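Local structure of pancreatic lipase related protein 2 (Equus caballus, 1W52) at residues Y342-T347 / I422-G427; G396-V401 / Y433-S438; N36-L41 / D48-I53; H73-G78 / T101-V106. The protein probably hydrolyses acyl ester bonds of galactolipids and triacylglycerols, releasing fatty acids. One frame throughout, in Å; residues are numbered along the deposited sequence.

Contact 1. Residues Y342-T347 / I422-G427; sequences YRVSIT and ITVQSG
Arg343 and Ser345 reach Gln425 and Thr423 through backbone amides. The bond from Ser345 N to Thr423 O is 2.7 Å long, nearly straight, and lies in the carbonyl plane. The one from Arg343 N to Gln425 O, 3.0 Å, is more bent, its donor lifted above the carbonyl plane. The directions of 342-346 and 422-426 differ by 167°, an antiparallel sense. C-H...O contacts supplement the pairing: Gln425 O also receives Tyr342 CA at 3.0 Å and lies near the edge of the tyrosine ring.

The apolar contacts fall on one side. Ile346 and Ile422 run side by side with CG1 3.5 Å from CG1; in both, CG1 is anti to the carbonyl carbon (chi1 -81° and -57°), which starts the two chains off alike. Next to them Val344 CG2 meets Val424 CG2 at 4.2 Å, and Phe435 packs on both Ile422 and Val424.

The other side is polar but makes van der Waals contact. Arg343 and Gln425 lie side by side, pointing the same way, CB to CB 4.0 Å, while the guanidinium forms a salt bridge with Asp388. Ser345 OG rests against Thr423 CB at 3.4 Å.

Tyr342 and Val344 also bond through their backbones to Val389 and Leu387. A short strand paired with 387-391 on one edge and with the irregular segment 422-427 on the other, apolar on one side and polar on the other, is consistent with the beta-sandwich of a PLAT/LH2 domain.

Contact 2. Residues G396-V401 / Y433-S438; sequences GKIQEV and YKFCGS
Tyr433 and Phe435 carry this contact, each ring pressed against a different part of the loop 396-401. No hydrogen bond crosses between the segments, so the evidence is in how the rings are surrounded.

Polar groups and chain atoms gather round the Tyr433 ring. Ile398 N stands 3.6 Å above one face, displaced toward the rim. The Gln399 amide comes in at the edge, OE1 3.4 Å from Tyr433 CD2, its plane turned 82° from that of the ring. Near the phenol oxygen it is Lys397 CB that does the touching, approaching Tyr433 OH, while the end of the lysine chain leads away from the tyrosine.

Apolar contacts dominate at Phe435. Val401 CG1 makes a CH-pi contact over one face, 4.1 Å from the centroid of the Phe435 ring and 28° off its normal. The opposite face has Tyr433 O 3.5 Å above it, again toward the rim. Ile398 CG2 meets Phe435 CZ at 3.8 Å, the two side chains crossing at about a right angle, while Gln399 CA sits at the ring edge, 3.3 Å from Phe435 CE1.

Val424 touches both Ile398 and Tyr433, which links the contact to the interior. Strand 435-436, which begins at Phe435, pairs with strand 450-451, and the disulfide Cys436-Cys452 ties that pair together. A loop packed against two aromatic rings, one of them buried, beside the C-terminal strand is consistent with the beta-sandwich of the PLAT/LH2 domain.

Contact 3. Residues N36-L41 / D48-I53; sequences NTRFLL and DSYQLI
Leu40 lies over the Tyr50 ring: CD1 is 4.1 Å from the Tyr50 ring centroid and only 5° off the normal, a CH-pi contact centred on the face. Tyr50 has its CG between the backbone N and the carbonyl carbon, the crowded position (chi1 52°), and its side chain runs beside that of Leu40, pointing the same way. Leu40 CD2 also meets Leu52 CD1 at 3.9 Å. The other side of the hairpin is apolar too, with Leu41 CD2 3.8 Å from Ile53 CD1 and Phe39 CB 3.8 Å from Ile53 CG1.

Behind these side chains stands the antiparallel backbone pairing. Leu41 and Gln51 form a hydrogen-bonded pair, with Leu41 N to Gln51 O at 3.3 Å and Gln51 N to Leu41 O at 3.1 Å; Asn46 ND2 also donates to Leu41 O.

One shell further out, Arg38 NH2 makes a salt bridge with Glu84, and Tyr50 OH gives that same carboxylate a weak hydrogen bond. Tyr50 OH comes near the guanidinium edge, 3.6 Å from Arg38 NH2, with the two planes 83° apart. An alanine in place of Tyr50 would probably leave Leu40 CD1 without the ring face it covers and Glu84 with Arg38 but without its weak second partner.

Chemically, the hairpin keeps aliphatic groups against an aromatic face while the shared carboxylate of Glu84 draws the polar ends of Arg38 and Tyr50 together, which is likely to offset the arginine charge locally.

Contact 4. Residues H73-G78 / T101-V106; sequences HFVIHG and TNCISV
His73 to Val75 pair in parallel with Cys103 to Ser105, the strand axes 4.6 Å apart and 18° from parallel, and backbone bonds such as Val75 N to Ile104 O (2.7 Å) and Val106 N to Val75 O set the register. These are the two strands of a beta-alpha-beta unit, joined through helix 87-96, in the central sheet of the alpha/beta-hydrolase fold.

On one face, Phe74 runs beside Ile104, pointing the same way, with Phe74 CD2 3.6 Å from Ile104 CB. Phe74 CD2 also lies 4.0 Å from Val106 CG2, and Ile76 CG1 continues the apolar row to Val106 CG2 at 3.8 Å. An alanine in place of Phe74 would probably open a gap beside Ile104 and Val106 and next to Val148 and Ile150 of the neighbouring strand.

On the opposite face, His73 CB packs against Cys103 SG at 3.8 Å, the sulfur being bonded to Cys92 of helix 87-96. The imidazole uses both nitrogens, ND1 with His149 and NE2 with Glu99, which should fix its rotation; its CD2 meets Thr101 CG2 at 3.7 Å.

Past the strand end, the His77 ring stacks with that of Trp108, and Val106 O lies 4.1 Å above the plane of the His77 ring, offset toward the rim.

In the fold
The four contacts form two touching pairs, one in the lipase domain and one in the PLAT/LH2 domain. Contacts 1 and 2, in the PLAT/LH2 domain, have centres about 9 Å apart; their segments alternate along the chain, and they touch. Contacts 3 and 4 are also about 9 Å apart between centres and share the large sheet; Leu40 N to Ser105 O, 3.0 Å, is a probable hydrogen bond between them. Centres of contacts 1 and 4 lie about 42 Å apart. Contact 4 is near the predicted active site: the His77 side chain is about 8 Å from that of Ser154, the predicted nucleophile, and about 7 Å from bound detergent.

Contact 1. Residues Y342-T347 / I422-G427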
loop_
_atom_site.group_PDB
_atom_site.type_symbol
_atom_site.label_atom_id
_atom_site.label_comp_id
_atom_site.label_asym_id
_atom_site.label_seq_id
_atom_site.Cartn_x
_atom_site.Cartn_y
_atom_site.Cartn_z
ATOM N N TYR A 342 -18.365 3.237 3.353
ATOM C CA TYR A 342 -19.749 3.636 3.224
ATOM C C TYR A 342 -19.961 4.867 4.065
ATOM O O TYR A 342 -19.302 5.021 5.071
ATOM C CB TYR A 342 -20.607 2.485 3.697
ATOM C CG TYR A 342 -20.463 1.241 2.826
ATOM C CD1 TYR A 342 -19.579 0.256 3.176
ATOM C CD2 TYR A 342 -21.231 1.055 1.649
ATOM C CE1 TYR A 342 -19.434 -0.908 2.399
ATOM C CE2 TYR A 342 -21.091 -0.111 0.856
ATOM C CZ TYR A 342 -20.184 -1.102 1.246
ATOM O OH TYR A 342 -19.976 -2.285 0.530
ATOM N N ARG A 343 -20.819 5.786 3.645
ATOM C CA ARG A 343 -21.286 6.848 4.567
ATOM C C ARG A 343 -22.643 6.508 5.215
ATOM O O ARG A 343 -23.510 5.898 4.566
ATOM C CB ARG A 343 -21.438 8.168 3.869
ATOM C CG ARG A 343 -21.926 9.209 4.797
ATOM C CD ARG A 343 -21.805 10.585 4.229
ATOM N NE ARG A 343 -20.416 10.932 3.986
ATOM C CZ ARG A 343 -19.992 12.083 3.483
ATOM N NH1 ARG A 343 -20.839 13.051 3.134
ATOM N NH2 ARG A 343 -18.695 12.276 3.331
ATOM N N VAL A 344 -22.812 6.905 6.483
ATOM C CA VAL A 344 -24.024 6.588 7.264
ATOM C C VAL A 344 -24.530 7.801 8.035
ATOM O O VAL A 344 -23.930 8.232 9.022
ATOM C CB VAL A 344 -23.836 5.422 8.235
ATOM C CG1 VAL A 344 -24.932 5.421 9.191
ATOM C CG2 VAL A 344 -23.829 4.071 7.505
ATOM N N SER A 345 -25.649 8.338 7.552
ATOM C CA SER A 345 -26.355 9.413 8.229
ATOM C C SER A 345 -27.484 8.847 9.052
ATOM O O SER A 345 -28.055 7.799 8.704
ATOM C CB SER A 345 -26.926 10.423 7.238
ATOM O OG SER A 345 -26.015 10.665 6.174
ATOM N N ILE A 346 -27.766 9.555 10.154
ATOM C CA ILE A 346 -28.922 9.319 11.017
ATOM C C ILE A 346 -29.401 10.681 11.560
ATOM O O ILE A 346 -28.660 11.371 12.249
ATOM C CB ILE A 346 -28.581 8.277 12.136
ATOM C CG1 ILE A 346 -28.694 6.849 11.551
ATOM C CG2 ILE A 346 -29.508 8.437 13.317
ATOM C CD1 ILE A 346 -28.321 5.653 12.453
ATOM N N THR A 347 -30.615 11.069 11.158
ATOM C CA THR A 347 -31.346 12.216 11.707
ATOM C C THR A 347 -32.309 11.708 12.767
ATOM O O THR A 347 -33.020 10.715 12.553
ATOM C CB THR A 347 -32.149 12.951 10.597
ATOM O OG1 THR A 347 -31.294 13.826 9.853
ATOM C CG2 THR A 347 -33.196 13.900 11.196
ATOM N N ILE A 422 -32.166 7.291 7.941
ATOM C CA ILE A 422 -30.793 6.769 7.953
ATOM C C ILE A 422 -30.232 6.726 6.511
ATOM O O ILE A 422 -30.195 5.660 5.874
ATOM C CB ILE A 422 -30.742 5.319 8.551
ATOM C CG1 ILE A 422 -31.335 5.271 9.960
ATOM C CG2 ILE A 422 -29.300 4.758 8.556
ATOM C CD1 ILE A 422 -31.326 3.870 10.571
ATOM N N THR A 423 -29.805 7.874 5.988
ATOM C CA THR A 423 -29.101 7.917 4.700
ATOM C C THR A 423 -27.886 6.959 4.732
ATOM O O THR A 423 -26.921 7.221 5.446
ATOM C CB THR A 423 -28.632 9.379 4.391
ATOM O OG1 THR A 423 -29.750 10.274 4.311
ATOM C CG2 THR A 423 -27.981 9.476 3.042
ATOM N N VAL A 424 -27.946 5.843 4.003
ATOM C CA VAL A 424 -26.742 5.029 3.753
ATOM C C VAL A 424 -25.994 5.623 2.524
ATOM O O VAL A 424 -26.468 6.615 1.940
ATOM C CB VAL A 424 -27.103 3.512 3.583
ATOM C CG1 VAL A 424 -26.387 2.850 2.385
ATOM C CG2 VAL A 424 -26.791 2.782 4.829
ATOM N N GLN A 425 -24.828 5.065 2.163
ATOM C CA GLN A 425 -24.146 5.402 0.892
ATOM C C GLN A 425 -22.879 4.577 0.592
ATOM O O GLN A 425 -22.163 4.193 1.503
ATOM C CB GLN A 425 -23.765 6.884 0.872
ATOM C CG GLN A 425 -23.272 7.347 -0.464
ATOM C CD GLN A 425 -23.133 8.832 -0.529
ATOM O OE1 GLN A 425 -22.707 9.359 -1.545
ATOM N NE2 GLN A 425 -23.491 9.522 0.554
ATOM N N SER A 426 -22.602 4.337 -0.690
ATOM C CA SER A 426 -21.345 3.706 -1.102
ATOM C C SER A 426 -20.276 4.709 -1.501
ATOM O O SER A 426 -20.570 5.851 -1.851
ATOM C CB SER A 426 -21.530 2.747 -2.252
ATOM O OG SER A 426 -20.335 2.025 -2.425
ATOM N N GLY A 427 -19.023 4.265 -1.435
ATOM C CA GLY A 427 -17.876 5.127 -1.668
ATOM C C GLY A 427 -17.525 5.058 -3.123
ATOM O O GLY A 427 -17.392 6.078 -3.785
#

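Contact 2. Residues G396-V401 / Y433-S438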
loop_
_atom_site.group_PDB
_atom_site.type_symbol
_atom_site.label_atom_id
_atom_site.label_comp_id
_atom_site.label_asym_id
_atom_site.label_seq_id
_atom_site.Cartn_x
_atom_site.Cartn_y
_atom_site.Cartn_z
ATOM N N GLY A 396 -22.553 -6.301 -0.713
ATOM C CA GLY A 396 -23.492 -6.096 -1.795
ATOM C C GLY A 396 -24.214 -4.766 -1.632
ATOM O O GLY A 396 -23.595 -3.681 -1.644
ATOM N N LYS A 397 -25.531 -4.877 -1.475
ATOM C CA LYS A 397 -26.445 -3.753 -1.395
ATOM C C LYS A 397 -27.146 -3.812 -0.057
ATOM O O LYS A 397 -27.709 -4.847 0.321
ATOM C CB LYS A 397 -27.474 -3.829 -2.529
ATOM C CG LYS A 397 -28.711 -4.726 -2.268
ATOM C CD LYS A 397 -29.800 -4.473 -3.286
ATOM C CE LYS A 397 -30.800 -5.583 -3.296
ATOM N NZ LYS A 397 -31.684 -5.341 -4.432
ATOM N N ILE A 398 -27.129 -2.690 0.647
ATOM C CA ILE A 398 -27.695 -2.608 1.995
ATOM C C ILE A 398 -29.229 -2.893 1.997
ATOM O O ILE A 398 -29.650 -4.053 1.840
ATOM C CB ILE A 398 -27.285 -1.219 2.650
ATOM C CG1 ILE A 398 -25.750 -1.132 2.784
ATOM C CG2 ILE A 398 -27.956 -0.994 4.033
ATOM C CD1 ILE A 398 -25.212 0.090 3.571
ATOM N N GLN A 399 -30.037 -1.842 2.156
ATOM C CA GLN A 399 -31.496 -1.923 2.313
ATOM C C GLN A 399 -32.008 -2.954 3.359
ATOM O O GLN A 399 -33.151 -3.433 3.267
ATOM C CB GLN A 399 -32.172 -2.041 0.909
ATOM C CG GLN A 399 -32.400 -0.635 0.190
ATOM C CD GLN A 399 -32.595 -0.677 -1.359
ATOM O OE1 GLN A 399 -31.985 -1.489 -2.068
ATOM N NE2 GLN A 399 -33.425 0.231 -1.866
ATOM N N GLU A 400 -31.169 -3.228 4.373
ATOM C CA GLU A 400 -31.388 -4.279 5.408
ATOM C C GLU A 400 -30.588 -3.971 6.720
ATOM O O GLU A 400 -29.848 -4.831 7.227
ATOM C CB GLU A 400 -31.035 -5.704 4.863
ATOM C CG GLU A 400 -31.837 -6.196 3.630
ATOM C CD GLU A 400 -31.137 -7.263 2.782
ATOM O OE1 GLU A 400 -31.149 -8.453 3.145
ATOM O OE2 GLU A 400 -30.591 -6.911 1.723
ATOM N N VAL A 401 -30.753 -2.746 7.245
ATOM C CA VAL A 401 -30.056 -2.289 8.470
ATOM C C VAL A 401 -30.698 -2.887 9.745
ATOM O O VAL A 401 -31.688 -3.631 9.632
ATOM C CB VAL A 401 -29.967 -0.696 8.612
ATOM C CG1 VAL A 401 -29.702 -0.015 7.286
ATOM C CG2 VAL A 401 -31.206 -0.073 9.289
ATOM N N TYR A 433 -29.195 4.585 -0.251
ATOM C CA TYR A 433 -30.178 3.475 -0.114
ATOM C C TYR A 433 -31.334 3.825 0.853
ATOM O O TYR A 433 -32.327 3.084 0.995
ATOM C CB TYR A 433 -29.490 2.220 0.422
ATOM C CG TYR A 433 -28.684 1.409 -0.561
ATOM C CD1 TYR A 433 -27.390 1.777 -0.928
ATOM C CD2 TYR A 433 -29.193 0.243 -1.098
ATOM C CE1 TYR A 433 -26.640 0.999 -1.825
ATOM C CE2 TYR A 433 -28.467 -0.533 -1.991
ATOM C CZ TYR A 433 -27.189 -0.161 -2.353
ATOM O OH TYR A 433 -26.485 -0.940 -3.244
ATOM N N LYS A 434 -31.151 4.982 1.494
ATOM C CA LYS A 434 -31.898 5.509 2.669
ATOM C C LYS A 434 -33.366 5.087 2.889
ATOM O O LYS A 434 -34.155 4.885 1.939
ATOM C CB LYS A 434 -31.819 7.045 2.743
ATOM C CG LYS A 434 -31.037 7.746 1.643
ATOM C CD LYS A 434 -30.938 9.243 1.937
ATOM C CE LYS A 434 -31.399 10.096 0.763
ATOM N NZ LYS A 434 -31.810 11.461 1.206
ATOM N N PHE A 435 -33.683 5.060 4.203
ATOM C CA PHE A 435 -34.885 4.427 4.790
ATOM C C PHE A 435 -35.723 5.298 5.749
ATOM O O PHE A 435 -35.237 6.284 6.312
ATOM C CB PHE A 435 -34.434 3.162 5.525
ATOM C CG PHE A 435 -33.116 2.642 5.046
ATOM C CD1 PHE A 435 -33.064 1.521 4.242
ATOM C CD2 PHE A 435 -31.927 3.286 5.388
ATOM C CE1 PHE A 435 -31.850 1.052 3.788
ATOM C CE2 PHE A 435 -30.708 2.830 4.927
ATOM C CZ PHE A 435 -30.669 1.703 4.122
ATOM N N CYS A 436 -36.988 4.902 5.912
ATOM C CA CYS A 436 -37.952 5.550 6.786
ATOM C C CYS A 436 -38.297 4.550 7.876
ATOM O O CYS A 436 -38.669 3.412 7.565
ATOM C CB CYS A 436 -39.227 5.883 6.002
ATOM S SG CYS A 436 -38.957 6.715 4.419
ATOM N N GLY A 437 -38.171 4.952 9.140
ATOM C CA GLY A 437 -38.542 4.078 10.245
ATOM C C GLY A 437 -39.760 4.554 10.992
ATOM O O GLY A 437 -39.784 4.482 12.217
ATOM N N SER A 438 -40.773 5.028 10.267
ATOM C CA SER A 438 -41.989 5.516 10.914
ATOM C C SER A 438 -42.406 4.471 11.956
ATOM O O SER A 438 -42.798 3.353 11.614
ATOM C CB SER A 438 -43.105 5.852 9.892
ATOM O OG SER A 438 -44.090 4.834 9.772
#

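Contact 3. Residues N36-L41 / D48-I53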
loop_
_atom_site.group_PDB
_atom_site.type_symbol
_atom_site.label_atom_id
_atom_site.label_comp_id
_atom_site.label_asym_id
_atom_site.label_seq_id
_atom_site.Cartn_x
_atom_site.Cartn_y
_atom_site.Cartn_z
ATOM N N ASN A 36 25.819 -11.059 -4.668
ATOM C CA ASN A 36 25.173 -12.212 -5.296
ATOM C C ASN A 36 23.738 -11.913 -5.697
ATOM O O ASN A 36 22.793 -12.585 -5.225
ATOM C CB ASN A 36 25.206 -13.418 -4.375
ATOM C CG ASN A 36 24.706 -14.682 -5.054
ATOM O OD1 ASN A 36 24.042 -15.538 -4.437
ATOM N ND2 ASN A 36 25.012 -14.806 -6.341
ATOM N N THR A 37 23.582 -10.876 -6.545
ATOM C CA THR A 37 22.267 -10.512 -7.110
ATOM C C THR A 37 21.790 -11.616 -8.028
ATOM O O THR A 37 22.553 -12.105 -8.860
ATOM C CB THR A 37 22.368 -9.275 -7.948
ATOM O OG1 THR A 37 22.993 -8.252 -7.199
ATOM C CG2 THR A 37 21.010 -8.731 -8.283
ATOM N N ARG A 38 20.528 -11.979 -7.950
ATOM C CA ARG A 38 20.089 -13.142 -8.695
ATOM C C ARG A 38 18.671 -12.921 -9.188
ATOM O O ARG A 38 17.749 -12.816 -8.387
ATOM C CB ARG A 38 20.146 -14.393 -7.810
ATOM C CG ARG A 38 21.520 -15.011 -7.581
ATOM C CD ARG A 38 21.429 -16.519 -7.309
ATOM N NE ARG A 38 20.189 -16.841 -6.603
ATOM C CZ ARG A 38 19.559 -18.023 -6.632
ATOM N NH1 ARG A 38 20.034 -19.063 -7.312
ATOM N NH2 ARG A 38 18.436 -18.174 -5.942
ATOM N N PHE A 39 18.505 -12.874 -10.508
ATOM C CA PHE A 39 17.201 -12.681 -11.150
ATOM C C PHE A 39 16.457 -13.995 -11.352
ATOM O O PHE A 39 16.948 -14.880 -12.010
ATOM C CB PHE A 39 17.457 -12.036 -12.481
ATOM C CG PHE A 39 18.150 -10.714 -12.371
ATOM C CD1 PHE A 39 17.480 -9.640 -11.860
ATOM C CD2 PHE A 39 19.460 -10.556 -12.794
ATOM C CE1 PHE A 39 18.092 -8.424 -11.759
ATOM C CE2 PHE A 39 20.102 -9.314 -12.726
ATOM C CZ PHE A 39 19.416 -8.245 -12.192
ATOM N N LEU A 40 15.288 -14.147 -10.748
ATOM C CA LEU A 40 14.572 -15.427 -10.800
ATOM C C LEU A 40 13.285 -15.274 -11.571
ATOM O O LEU A 40 12.440 -14.441 -11.214
ATOM C CB LEU A 40 14.218 -15.930 -9.432
ATOM C CG LEU A 40 15.282 -15.696 -8.375
ATOM C CD1 LEU A 40 14.840 -16.370 -7.140
ATOM C CD2 LEU A 40 16.641 -16.225 -8.811
ATOM N N LEU A 41 13.139 -16.087 -12.628
ATOM C CA LEU A 41 12.124 -15.815 -13.656
ATOM C C LEU A 41 10.909 -16.734 -13.576
ATOM O O LEU A 41 11.017 -17.941 -13.653
ATOM C CB LEU A 41 12.722 -15.834 -15.068
ATOM C CG LEU A 41 11.806 -15.353 -16.210
ATOM C CD1 LEU A 41 10.793 -14.310 -15.815
ATOM C CD2 LEU A 41 12.616 -14.745 -17.296
ATOM N N ASP A 48 5.989 -22.049 -10.741
ATOM C CA ASP A 48 6.421 -22.640 -9.478
ATOM C C ASP A 48 7.919 -22.594 -9.279
ATOM O O ASP A 48 8.382 -22.062 -8.281
ATOM C CB ASP A 48 5.953 -24.077 -9.366
ATOM C CG ASP A 48 4.478 -24.206 -9.534
ATOM O OD1 ASP A 48 3.771 -23.591 -8.716
ATOM O OD2 ASP A 48 3.947 -24.879 -10.452
ATOM N N SER A 49 8.688 -23.177 -10.183
ATOM C CA SER A 49 10.136 -23.088 -10.069
ATOM C C SER A 49 10.532 -21.958 -10.969
ATOM O O SER A 49 9.747 -21.537 -11.782
ATOM C CB SER A 49 10.804 -24.367 -10.520
ATOM O OG SER A 49 11.127 -24.265 -11.890
ATOM N N TYR A 50 11.745 -21.473 -10.848
ATOM C CA TYR A 50 12.139 -20.282 -11.573
ATOM C C TYR A 50 13.240 -20.613 -12.522
ATOM O O TYR A 50 13.827 -21.678 -12.483
ATOM C CB TYR A 50 12.632 -19.185 -10.608
ATOM C CG TYR A 50 13.707 -19.661 -9.657
ATOM C CD1 TYR A 50 15.055 -19.510 -9.955
ATOM C CD2 TYR A 50 13.362 -20.301 -8.467
ATOM C CE1 TYR A 50 16.030 -19.975 -9.082
ATOM C CE2 TYR A 50 14.319 -20.762 -7.593
ATOM C CZ TYR A 50 15.649 -20.602 -7.897
ATOM O OH TYR A 50 16.574 -21.071 -6.994
ATOM N N GLN A 51 13.576 -19.663 -13.353
ATOM C CA GLN A 51 14.645 -19.898 -14.260
ATOM C C GLN A 51 15.714 -18.904 -13.963
ATOM O O GLN A 51 15.531 -17.717 -14.151
ATOM C CB GLN A 51 14.137 -19.776 -15.698
ATOM C CG GLN A 51 12.969 -20.762 -16.041
ATOM C CD GLN A 51 12.911 -21.146 -17.512
ATOM O OE1 GLN A 51 12.533 -20.336 -18.353
ATOM N NE2 GLN A 51 13.297 -22.384 -17.817
ATOM N N LEU A 52 16.838 -19.386 -13.479
ATOM C CA LEU A 52 17.922 -18.488 -13.222
ATOM C C LEU A 52 18.355 -17.908 -14.548
ATOM O O LEU A 52 18.825 -18.619 -15.415
ATOM C CB LEU A 52 19.082 -19.183 -12.518
ATOM C CG LEU A 52 20.179 -18.244 -11.990
ATOM C CD1 LEU A 52 19.621 -17.043 -11.196
ATOM C CD2 LEU A 52 21.184 -19.027 -11.120
ATOM N N ILE A 53 18.153 -16.612 -14.715
ATOM C CA ILE A 53 18.634 -15.913 -15.893
ATOM C C ILE A 53 19.741 -14.967 -15.493
ATOM O O ILE A 53 19.936 -14.700 -14.305
ATOM C CB ILE A 53 17.482 -15.142 -16.554
ATOM C CG1 ILE A 53 16.988 -13.992 -15.663
ATOM C CG2 ILE A 53 16.317 -16.097 -16.844
ATOM C CD1 ILE A 53 15.926 -13.107 -16.309
#

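Contact 4. Residues H73-G78 / T101-V106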
loop_
_atom_site.group_PDB
_atom_site.type_symbol
_atom_site.label_atom_id
_atom_site.label_comp_id
_atom_site.label_asym_id
_atom_site.label_seq_id
_atom_site.Cartn_x
_atom_site.Cartn_y
_atom_site.Cartn_z
ATOM N N HIS A 73 7.145 -7.777 -14.677
ATOM C CA HIS A 73 7.198 -7.315 -13.293
ATOM C C HIS A 73 8.478 -7.782 -12.600
ATOM O O HIS A 73 8.846 -8.948 -12.632
ATOM C CB HIS A 73 5.970 -7.793 -12.535
ATOM C CG HIS A 73 4.692 -7.367 -13.183
ATOM N ND1 HIS A 73 4.279 -6.059 -13.209
ATOM C CD2 HIS A 73 3.743 -8.073 -13.842
ATOM C CE1 HIS A 73 3.126 -5.975 -13.851
ATOM N NE2 HIS A 73 2.776 -7.185 -14.241
ATOM N N PHE A 74 9.171 -6.811 -12.031
ATOM C CA PHE A 74 10.325 -7.034 -11.180
ATOM C C PHE A 74 9.856 -6.774 -9.752
ATOM O O PHE A 74 9.109 -5.807 -9.487
ATOM C CB PHE A 74 11.392 -6.021 -11.531
ATOM C CG PHE A 74 12.239 -6.394 -12.742
ATOM C CD1 PHE A 74 12.228 -5.602 -13.922
ATOM C CD2 PHE A 74 13.108 -7.472 -12.688
ATOM C CE1 PHE A 74 13.047 -5.897 -14.970
ATOM C CE2 PHE A 74 13.924 -7.763 -13.762
ATOM C CZ PHE A 74 13.891 -6.966 -14.890
ATOM N N VAL A 75 10.299 -7.622 -8.839
ATOM C CA VAL A 75 9.971 -7.479 -7.428
ATOM C C VAL A 75 11.239 -7.514 -6.601
ATOM O O VAL A 75 11.840 -8.540 -6.448
ATOM C CB VAL A 75 9.095 -8.614 -7.020
ATOM C CG1 VAL A 75 8.862 -8.591 -5.551
ATOM C CG2 VAL A 75 7.768 -8.499 -7.768
ATOM N N ILE A 76 11.647 -6.397 -6.052
ATOM C CA ILE A 76 12.893 -6.309 -5.283
ATOM C C ILE A 76 12.660 -6.165 -3.746
ATOM O O ILE A 76 12.011 -5.200 -3.295
ATOM C CB ILE A 76 13.667 -5.079 -5.790
ATOM C CG1 ILE A 76 13.638 -5.013 -7.330
ATOM C CG2 ILE A 76 15.090 -5.102 -5.242
ATOM C CD1 ILE A 76 14.146 -3.698 -7.913
ATOM N N HIS A 77 13.227 -7.081 -2.963
ATOM C CA HIS A 77 13.167 -6.990 -1.500
ATOM C C HIS A 77 14.138 -5.938 -0.940
ATOM O O HIS A 77 14.922 -5.311 -1.673
ATOM C CB HIS A 77 13.470 -8.342 -0.849
ATOM C CG HIS A 77 14.912 -8.725 -0.912
ATOM N ND1 HIS A 77 15.327 -10.003 -1.205
ATOM C CD2 HIS A 77 16.043 -7.997 -0.769
ATOM C CE1 HIS A 77 16.647 -10.055 -1.203
ATOM N NE2 HIS A 77 17.107 -8.848 -0.944
ATOM N N GLY A 78 14.114 -5.740 0.366
ATOM C CA GLY A 78 15.079 -4.832 0.949
ATOM C C GLY A 78 15.968 -5.458 2.003
ATOM O O GLY A 78 16.175 -6.685 1.986
ATOM N N THR A 101 2.177 -12.873 -18.313
ATOM C CA THR A 101 3.289 -12.000 -18.098
ATOM C C THR A 101 4.554 -12.678 -17.565
ATOM O O THR A 101 4.551 -13.855 -17.210
ATOM C CB THR A 101 2.816 -10.968 -17.112
ATOM O OG1 THR A 101 1.475 -10.595 -17.459
ATOM C CG2 THR A 101 3.593 -9.664 -17.223
ATOM N N ASN A 102 5.628 -11.882 -17.570
ATOM C CA ASN A 102 6.918 -12.188 -16.998
ATOM C C ASN A 102 7.059 -11.530 -15.655
ATOM O O ASN A 102 6.960 -10.295 -15.545
ATOM C CB ASN A 102 8.013 -11.586 -17.876
ATOM C CG ASN A 102 7.875 -11.966 -19.309
ATOM O OD1 ASN A 102 7.765 -13.161 -19.618
ATOM N ND2 ASN A 102 7.887 -10.962 -20.212
ATOM N N CYS A 103 7.325 -12.324 -14.624
ATOM C CA CYS A 103 7.606 -11.748 -13.315
ATOM C C CYS A 103 8.931 -12.235 -12.771
ATOM O O CYS A 103 9.125 -13.411 -12.601
ATOM C CB CYS A 103 6.457 -12.021 -12.345
ATOM S SG CYS A 103 6.667 -11.100 -10.796
ATOM N N ILE A 104 9.850 -11.310 -12.539
ATOM C CA ILE A 104 11.150 -11.620 -11.933
ATOM C C ILE A 104 11.273 -11.078 -10.498
ATOM O O ILE A 104 10.931 -9.915 -10.210
ATOM C CB ILE A 104 12.333 -11.025 -12.756
ATOM C CG1 ILE A 104 12.230 -11.346 -14.256
ATOM C CG2 ILE A 104 13.664 -11.507 -12.186
ATOM C CD1 ILE A 104 12.973 -10.340 -15.115
ATOM N N SER A 105 11.803 -11.940 -9.631
ATOM C CA SER A 105 12.075 -11.643 -8.241
ATOM C C SER A 105 13.560 -11.413 -8.174
ATOM O O SER A 105 14.323 -12.254 -8.608
ATOM C CB SER A 105 11.658 -12.832 -7.381
ATOM O OG SER A 105 12.178 -12.736 -6.060
ATOM N N VAL A 106 13.963 -10.242 -7.700
ATOM C CA VAL A 106 15.371 -9.871 -7.629
ATOM C C VAL A 106 15.922 -10.230 -6.242
ATOM O O VAL A 106 15.722 -9.484 -5.284
ATOM C CB VAL A 106 15.556 -8.377 -7.878
ATOM C CG1 VAL A 106 17.039 -7.989 -7.732
ATOM C CG2 VAL A 106 15.017 -7.979 -9.255
#